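Local coordinates for Ctr9 protein (PDB 6AF0) that probably takes part in binding the RNA polymerase II complex, here seen as a large, mostly helical TPR-containing piece of a longer protein, at residues Trp50-Ala54 with Met69-Gly73; Gln81-Leu85 with Ile135-Phe139. All coordinates share one frame; numbering follows the deposited sequence.

Contact 1: residues Trp50-Ala54 with Met69-Gly73; sequences WMTVA and MLLRG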
ATOM      1  N   TRP A  50     -58.570  28.607 -33.562  1.00 75.91           N
ATOM      2  CA  TRP A  50     -57.126  28.634 -33.361  1.00 84.75           C
ATOM      3  C   TRP A  50     -56.655  27.517 -32.418  1.00 92.90           C
ATOM      4  O   TRP A  50     -55.721  26.788 -32.739  1.00106.31           O
ATOM      5  CB  TRP A  50     -56.684  29.941 -32.707  1.00 93.99           C
ATOM      6  CG  TRP A  50     -56.775  31.166 -33.511  1.00 90.79           C
ATOM      7  CD1 TRP A  50     -57.807  32.036 -33.540  1.00 95.70           C
ATOM      8  CD2 TRP A  50     -55.764  31.717 -34.337  1.00 90.41           C
ATOM      9  NE1 TRP A  50     -57.525  33.087 -34.364  1.00 95.39           N
ATOM     10  CE2 TRP A  50     -56.269  32.912 -34.869  1.00 92.30           C
ATOM     11  CE3 TRP A  50     -54.492  31.299 -34.709  1.00 83.40           C
ATOM     12  CZ2 TRP A  50     -55.547  33.691 -35.744  1.00 88.31           C
ATOM     13  CZ3 TRP A  50     -53.782  32.067 -35.574  1.00 78.73           C
ATOM     14  CH2 TRP A  50     -54.305  33.251 -36.084  1.00 86.12           C
ATOM     15  N   MET A  51     -57.272  27.428 -31.238  1.00 89.71           N
ATOM     16  CA  MET A  51     -56.921  26.418 -30.248  1.00 84.30           C
ATOM     17  C   MET A  51     -57.216  25.010 -30.760  1.00 81.50           C
ATOM     18  O   MET A  51     -56.361  24.131 -30.671  1.00 87.95           O
ATOM     19  CB  MET A  51     -57.667  26.665 -28.941  1.00 92.53           C
ATOM     20  CG  MET A  51     -57.097  27.823 -28.137  1.00106.01           C
ATOM     21  SD  MET A  51     -55.943  27.343 -26.833  1.00119.70           S
ATOM     22  CE  MET A  51     -57.131  26.769 -25.610  1.00128.98           C
ATOM     23  N   THR A  52     -58.404  24.795 -31.316  1.00 70.55           N
ATOM     24  CA  THR A  52     -58.796  23.457 -31.758  1.00 73.23           C
ATOM     25  C   THR A  52     -57.833  22.870 -32.790  1.00 79.99           C
ATOM     26  O   THR A  52     -57.515  21.683 -32.730  1.00 78.74           O
ATOM     27  CB  THR A  52     -60.212  23.439 -32.360  1.00 77.09           C
ATOM     28  OG1 THR A  52     -61.138  24.033 -31.441  1.00 76.03           O
ATOM     29  CG2 THR A  52     -60.672  22.011 -32.627  1.00 76.55           C
ATOM     30  N   VAL A  53     -57.382  23.704 -33.728  1.00 80.81           N
ATOM     31  CA  VAL A  53     -56.466  23.283 -34.786  1.00 74.13           C
ATOM     32  C   VAL A  53     -55.069  23.150 -34.218  1.00 68.26           C
ATOM     33  O   VAL A  53     -54.334  22.244 -34.592  1.00 80.87           O
ATOM     34  CB  VAL A  53     -56.470  24.270 -35.987  1.00 77.31           C
ATOM     35  CG1 VAL A  53     -55.502  23.858 -37.096  1.00 77.58           C
ATOM     36  CG2 VAL A  53     -57.867  24.350 -36.574  1.00 81.85           C
ATOM     37  N   ALA A  54     -54.685  24.037 -33.320  1.00 64.27           N
ATOM     38  CA  ALA A  54     -53.334  23.978 -32.751  1.00 69.55           C
ATOM     39  C   ALA A  54     -53.159  22.669 -31.965  1.00 76.44           C
ATOM     40  O   ALA A  54     -52.195  21.920 -32.165  1.00 80.32           O
ATOM     41  CB  ALA A  54     -53.067  25.184 -31.858  1.00 68.54           C
ATOM     42  N   MET A  69     -49.150  28.777 -34.806  1.00 87.60           N
ATOM     43  CA  MET A  69     -50.556  29.154 -34.807  1.00 80.11           C
ATOM     44  C   MET A  69     -50.907  29.989 -33.580  1.00 80.22           C
ATOM     45  O   MET A  69     -51.419  31.092 -33.709  1.00 96.23           O
ATOM     46  CB  MET A  69     -51.435  27.920 -34.850  1.00 75.85           C
ATOM     47  CG  MET A  69     -51.464  27.256 -36.197  1.00 76.18           C
ATOM     48  SD  MET A  69     -52.993  26.361 -36.469  1.00 85.45           S
ATOM     49  CE  MET A  69     -54.227  27.580 -36.100  1.00 84.27           C
ATOM     50  N   LEU A  70     -50.606  29.492 -32.393  1.00 78.20           N
ATOM     51  CA  LEU A  70     -50.978  30.208 -31.184  1.00 85.17           C
ATOM     52  C   LEU A  70     -50.203  31.511 -31.029  1.00 90.82           C
ATOM     53  O   LEU A  70     -50.673  32.427 -30.363  1.00 98.16           O
ATOM     54  CB  LEU A  70     -50.792  29.341 -29.944  1.00 87.70           C
ATOM     55  CG  LEU A  70     -51.611  28.055 -29.911  1.00 91.06           C
ATOM     56  CD1 LEU A  70     -51.422  27.403 -28.554  1.00 94.69           C
ATOM     57  CD2 LEU A  70     -53.084  28.287 -30.209  1.00 91.03           C
ATOM     58  N   LEU A  71     -49.026  31.603 -31.640  1.00 90.76           N
ATOM     59  CA  LEU A  71     -48.248  32.854 -31.627  1.00 92.19           C
ATOM     60  C   LEU A  71     -48.987  33.951 -32.380  1.00 93.43           C
ATOM     61  O   LEU A  71     -49.131  35.081 -31.911  1.00 94.06           O
ATOM     62  CB  LEU A  71     -46.870  32.634 -32.261  1.00 86.16           C
ATOM     63  CG  LEU A  71     -45.642  33.024 -31.440  1.00 85.99           C
ATOM     64  CD1 LEU A  71     -45.641  32.336 -30.086  1.00 89.27           C
ATOM     65  CD2 LEU A  71     -44.377  32.658 -32.200  1.00 83.55           C
ATOM     66  N   ARG A  72     -49.464  33.581 -33.556  1.00 99.66           N
ATOM     67  CA  ARG A  72     -50.197  34.487 -34.416  1.00110.21           C
ATOM     68  C   ARG A  72     -51.566  34.833 -33.830  1.00107.52           C
ATOM     69  O   ARG A  72     -51.950  36.005 -33.800  1.00100.04           O
ATOM     70  CB  ARG A  72     -50.350  33.854 -35.791  1.00115.66           C
ATOM     71  CG  ARG A  72     -50.977  34.785 -36.815  1.00128.84           C
ATOM     72  CD  ARG A  72     -50.803  34.289 -38.240  1.00127.52           C
ATOM     73  NE  ARG A  72     -49.515  33.651 -38.508  1.00119.68           N
ATOM     74  CZ  ARG A  72     -49.062  33.336 -39.721  1.00115.06           C
ATOM     75  NH1 ARG A  72     -49.778  33.591 -40.812  1.00109.93           N
ATOM     76  NH2 ARG A  72     -47.882  32.748 -39.843  1.00116.93           N
ATOM     77  N   GLY A  73     -52.291  33.807 -33.381  1.00104.58           N
ATOM     78  CA  GLY A  73     -53.554  33.987 -32.662  1.00107.50           C
ATOM     79  C   GLY A  73     -53.405  34.938 -31.479  1.00116.56           C
ATOM     80  O   GLY A  73     -54.293  35.747 -31.213  1.00126.51           O
TER
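Trp50 faces Gly73, and Ala54 faces Met69, where helices 47-59 and 63-76 run antiparallel, with their local axes 9.8 Å apart and 169° between their directions. This helical hairpin illustrates how a large aromatic residue on one helix can be matched by a glycine on the next. The Trp50 indole lies broadside against the backbone of the second helix. The six-membered ring of Trp50 has Gly73 CA over one face in a CH-pi contact, 3.3 Å from the centroid and 4° off the ring normal. Gly73 has no side chain, so nothing stands between its backbone and the indole. With CG anti to the carbonyl carbon (chi1 -70°), Trp50 lays the ring against helix 63-76, where it also meets Arg72 obliquely: CH2 of the indole is 3.7 Å from Arg72 CG, so the aliphatic base of the arginine does the touching. Further along the hairpin, Met69 reaches back across the interface. Its thioether crosses Val53 at about a right angle, Met69 SD lying 3.6 Å from Val53 CG1. The bend at chi3 brings Met69 CE to the indole, 4.0 Å from Trp50 CE3. Beside it the small Ala54 lets Leu70 in, with CD2 of the leucine 3.5 Å from Ala54 CB. The side-chain contacts are thus mostly apolar and buried, though the indole also rests on backbone atoms of Met69 and Gly73; Trp50 NE1 is satisfied by the carbonyl oxygen of Ser45. Phe40 of helix 34-42 meets the Trp50 ring edge-to-face, and Leu36 and Cys37 of that helix pack on Val53 and Met69. Helix 82-101 takes up Leu70 through Cys90 and Ile91 and touches Met51 as well, so the hairpin sits between the helices that precede and follow it.

Contact 2: residues Gln81-Leu85 with Ile135-Phe139; sequences QREKL and INPAF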
ATOM      1  N   GLN A  81     -57.959  39.840 -23.565  1.00108.07           N
ATOM      2  CA  GLN A  81     -56.981  39.056 -22.793  1.00108.32           C
ATOM      3  C   GLN A  81     -57.580  37.835 -22.071  1.00106.50           C
ATOM      4  O   GLN A  81     -56.880  37.169 -21.309  1.00 99.03           O
ATOM      5  CB  GLN A  81     -56.300  39.934 -21.731  1.00115.89           C
ATOM      6  CG  GLN A  81     -55.762  41.278 -22.202  1.00124.95           C
ATOM      7  CD  GLN A  81     -56.803  42.385 -22.149  1.00146.48           C
ATOM      8  OE1 GLN A  81     -57.852  42.243 -21.513  1.00162.10           O
ATOM      9  NE2 GLN A  81     -56.513  43.504 -22.810  1.00156.82           N
ATOM     10  N   ARG A  82     -58.858  37.538 -22.301  1.00106.41           N
ATOM     11  CA  ARG A  82     -59.542  36.460 -21.574  1.00113.16           C
ATOM     12  C   ARG A  82     -59.233  35.081 -22.142  1.00119.53           C
ATOM     13  O   ARG A  82     -58.971  34.135 -21.390  1.00121.31           O
ATOM     14  CB  ARG A  82     -61.055  36.707 -21.522  1.00114.97           C
ATOM     15  CG  ARG A  82     -61.454  38.064 -20.936  1.00118.69           C
ATOM     16  CD  ARG A  82     -60.382  38.625 -20.001  1.00127.68           C
ATOM     17  NE  ARG A  82     -60.836  39.711 -19.134  1.00138.41           N
ATOM     18  CZ  ARG A  82     -60.110  40.235 -18.140  1.00135.85           C
ATOM     19  NH1 ARG A  82     -58.887  39.775 -17.857  1.00123.06           N
ATOM     20  NH2 ARG A  82     -60.614  41.223 -17.412  1.00133.07           N
ATOM     21  N   GLU A  83     -59.257  34.967 -23.464  1.00121.89           N
ATOM     22  CA  GLU A  83     -58.724  33.771 -24.117  1.00123.11           C
ATOM     23  C   GLU A  83     -57.285  33.996 -24.539  1.00117.67           C
ATOM     24  O   GLU A  83     -56.571  33.025 -24.777  1.00138.27           O
ATOM     25  CB  GLU A  83     -59.567  33.371 -25.326  1.00121.89           C
ATOM     26  CG  GLU A  83     -59.230  32.026 -25.992  1.00105.22           C
ATOM     27  CD  GLU A  83     -59.563  30.818 -25.134  1.00104.83           C
ATOM     28  OE1 GLU A  83     -60.506  30.893 -24.328  1.00102.06           O
ATOM     29  OE2 GLU A  83     -58.890  29.776 -25.256  1.00116.73           O
ATOM     30  N   LYS A  84     -56.847  35.252 -24.636  1.00 99.88           N
ATOM     31  CA  LYS A  84     -55.418  35.506 -24.823  1.00 96.20           C
ATOM     32  C   LYS A  84     -54.660  34.775 -23.698  1.00 96.35           C
ATOM     33  O   LYS A  84     -53.682  34.052 -23.943  1.00 80.53           O
ATOM     34  CB  LYS A  84     -55.097  36.998 -24.796  1.00 98.26           C
ATOM     35  CG  LYS A  84     -54.076  37.448 -25.833  1.00106.61           C
ATOM     36  CD  LYS A  84     -53.131  38.529 -25.319  1.00106.33           C
ATOM     37  CE  LYS A  84     -52.132  38.921 -26.402  1.00106.77           C
ATOM     38  NZ  LYS A  84     -51.119  39.888 -25.904  1.00113.77           N
ATOM     39  N   LEU A  85     -55.151  34.949 -22.470  1.00 97.38           N
ATOM     40  CA  LEU A  85     -54.643  34.226 -21.303  1.00 96.30           C
ATOM     41  C   LEU A  85     -54.536  32.737 -21.580  1.00 89.89           C
ATOM     42  O   LEU A  85     -53.511  32.123 -21.334  1.00 85.98           O
ATOM     43  CB  LEU A  85     -55.565  34.450 -20.105  1.00 94.55           C
ATOM     44  CG  LEU A  85     -55.371  33.482 -18.936  1.00 89.48           C
ATOM     45  CD1 LEU A  85     -54.050  33.742 -18.228  1.00 87.25           C
ATOM     46  CD2 LEU A  85     -56.528  33.602 -17.966  1.00 92.51           C
ATOM     47  N   ILE A 135     -51.537  38.868 -17.143  1.00 78.18           N
ATOM     48  CA  ILE A 135     -52.969  38.860 -17.404  1.00 75.35           C
ATOM     49  C   ILE A 135     -53.676  38.291 -16.189  1.00 79.46           C
ATOM     50  O   ILE A 135     -54.540  38.952 -15.641  1.00 86.94           O
ATOM     51  CB  ILE A 135     -53.347  38.044 -18.653  1.00 73.38           C
ATOM     52  CG1 ILE A 135     -52.591  38.576 -19.881  1.00 74.15           C
ATOM     53  CG2 ILE A 135     -54.854  38.057 -18.834  1.00 69.54           C
ATOM     54  CD1 ILE A 135     -53.077  38.066 -21.227  1.00 82.88           C
ATOM     55  N   ASN A 136     -53.354  37.077 -15.811  1.00 83.05           N
ATOM     56  CA  ASN A 136     -53.981  36.523 -14.648  1.00 83.26           C
ATOM     57  C   ASN A 136     -53.035  35.686 -13.872  1.00 84.83           C
ATOM     58  O   ASN A 136     -52.985  34.494 -14.032  1.00 94.30           O
ATOM     59  CB  ASN A 136     -55.190  35.704 -15.029  1.00 78.46           C
ATOM     60  CG  ASN A 136     -56.034  35.372 -13.847  1.00 78.76           C
ATOM     61  OD1 ASN A 136     -55.593  35.479 -12.722  1.00 70.62           O
ATOM     62  ND2 ASN A 136     -57.251  34.970 -14.093  1.00 85.21           N
ATOM     63  N   PRO A 137     -52.330  36.299 -12.964  1.00 85.80           N
ATOM     64  CA  PRO A 137     -51.477  35.535 -12.096  1.00 90.50           C
ATOM     65  C   PRO A 137     -52.504  34.741 -11.392  1.00 87.91           C
ATOM     66  O   PRO A 137     -53.660  35.070 -11.548  1.00101.22           O
ATOM     67  CB  PRO A 137     -50.976  36.591 -11.147  1.00 87.82           C
ATOM     68  CG  PRO A 137     -52.142  37.483 -10.982  1.00 90.01           C
ATOM     69  CD  PRO A 137     -52.970  37.386 -12.231  1.00 92.89           C
ATOM     70  N   ALA A 138     -52.158  33.674 -10.716  1.00 94.05           N
ATOM     71  CA  ALA A 138     -53.218  32.960 -10.060  1.00103.46           C
ATOM     72  C   ALA A 138     -54.271  32.424 -11.009  1.00102.63           C
ATOM     73  O   ALA A 138     -55.449  32.541 -10.764  1.00118.14           O
ATOM     74  CB  ALA A 138     -53.870  33.866  -9.051  1.00115.49           C
ATOM     75  N   PHE A 139     -53.827  31.851 -12.109  1.00 97.10           N
ATOM     76  CA  PHE A 139     -54.630  30.959 -12.901  1.00 93.65           C
ATOM     77  C   PHE A 139     -53.973  29.606 -12.664  1.00 92.77           C
ATOM     78  O   PHE A 139     -52.823  29.427 -12.999  1.00 95.28           O
ATOM     79  CB  PHE A 139     -54.470  31.392 -14.342  1.00 92.01           C
ATOM     80  CG  PHE A 139     -55.304  30.642 -15.302  1.00 83.85           C
ATOM     81  CD1 PHE A 139     -56.583  30.311 -14.999  1.00 76.14           C
ATOM     82  CD2 PHE A 139     -54.798  30.288 -16.517  1.00 85.58           C
ATOM     83  CE1 PHE A 139     -57.352  29.623 -15.891  1.00 76.68           C
ATOM     84  CE2 PHE A 139     -55.555  29.597 -17.417  1.00 87.42           C
ATOM     85  CZ  PHE A 139     -56.838  29.264 -17.102  1.00 83.78           C
TER
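The Phe139 ring carries Leu85 CD2 over the centre of one face, in a CH-pi contact 4.1 Å from the centroid and 12° off the normal; the Arg82 guanidinium has the methyl CG2 of Ile135 at its edge, near its plane. Leu85 is the common element. A chi1 of 165° sets its CG opposite the backbone N and sends both methyls to the loop that follows helix 118-135, where Leu85 CD1 lies 3.9 Å from Phe139 CD2 and both branches touch Asn136 CB. Leu85 CB is 3.9 Å from Ile135 CG2, which also packs 3.7 Å from Gln81 CB. The Ile135 and Lys84 side chains cross at about a right angle, Ile135 CD1 against Lys84 CD. Replacing Leu85 by an alanine would probably leave the face of Phe139 without its methyl cover and let the ring turn more freely. Phe139 also packs on the backbone of another protein's chain. Gln81 O accepts a backbone hydrogen bond from Leu85 N. Helix and loop are therefore joined by apolar packing around the buried Leu85 rather than by directed polar bonds, while Arg82 joins loosely at its guanidinium edge and Lys84 through its chain carbons.

In the fold
Both contacts lie towards the N-terminal end of this elongated helical chain, about 70 Å from its centre, with their own centres about 16 Å apart. They come in series: contact 1 is completed within helices 47-59 and 63-76 before contact 2 opens at the start of helix 82-101, the next helix along. Contact 2 then spans a longer interval, to the loop between helices 118-135 and 140-155. The two meet directly where Met51 CE packs 3.5 Å from Glu83 OE2. Together they are consistent with successive helices stacking into a solenoid-like array, as in TPR proteins, with Met51, Glu83 and Phe139 also touched by a chain of another protein.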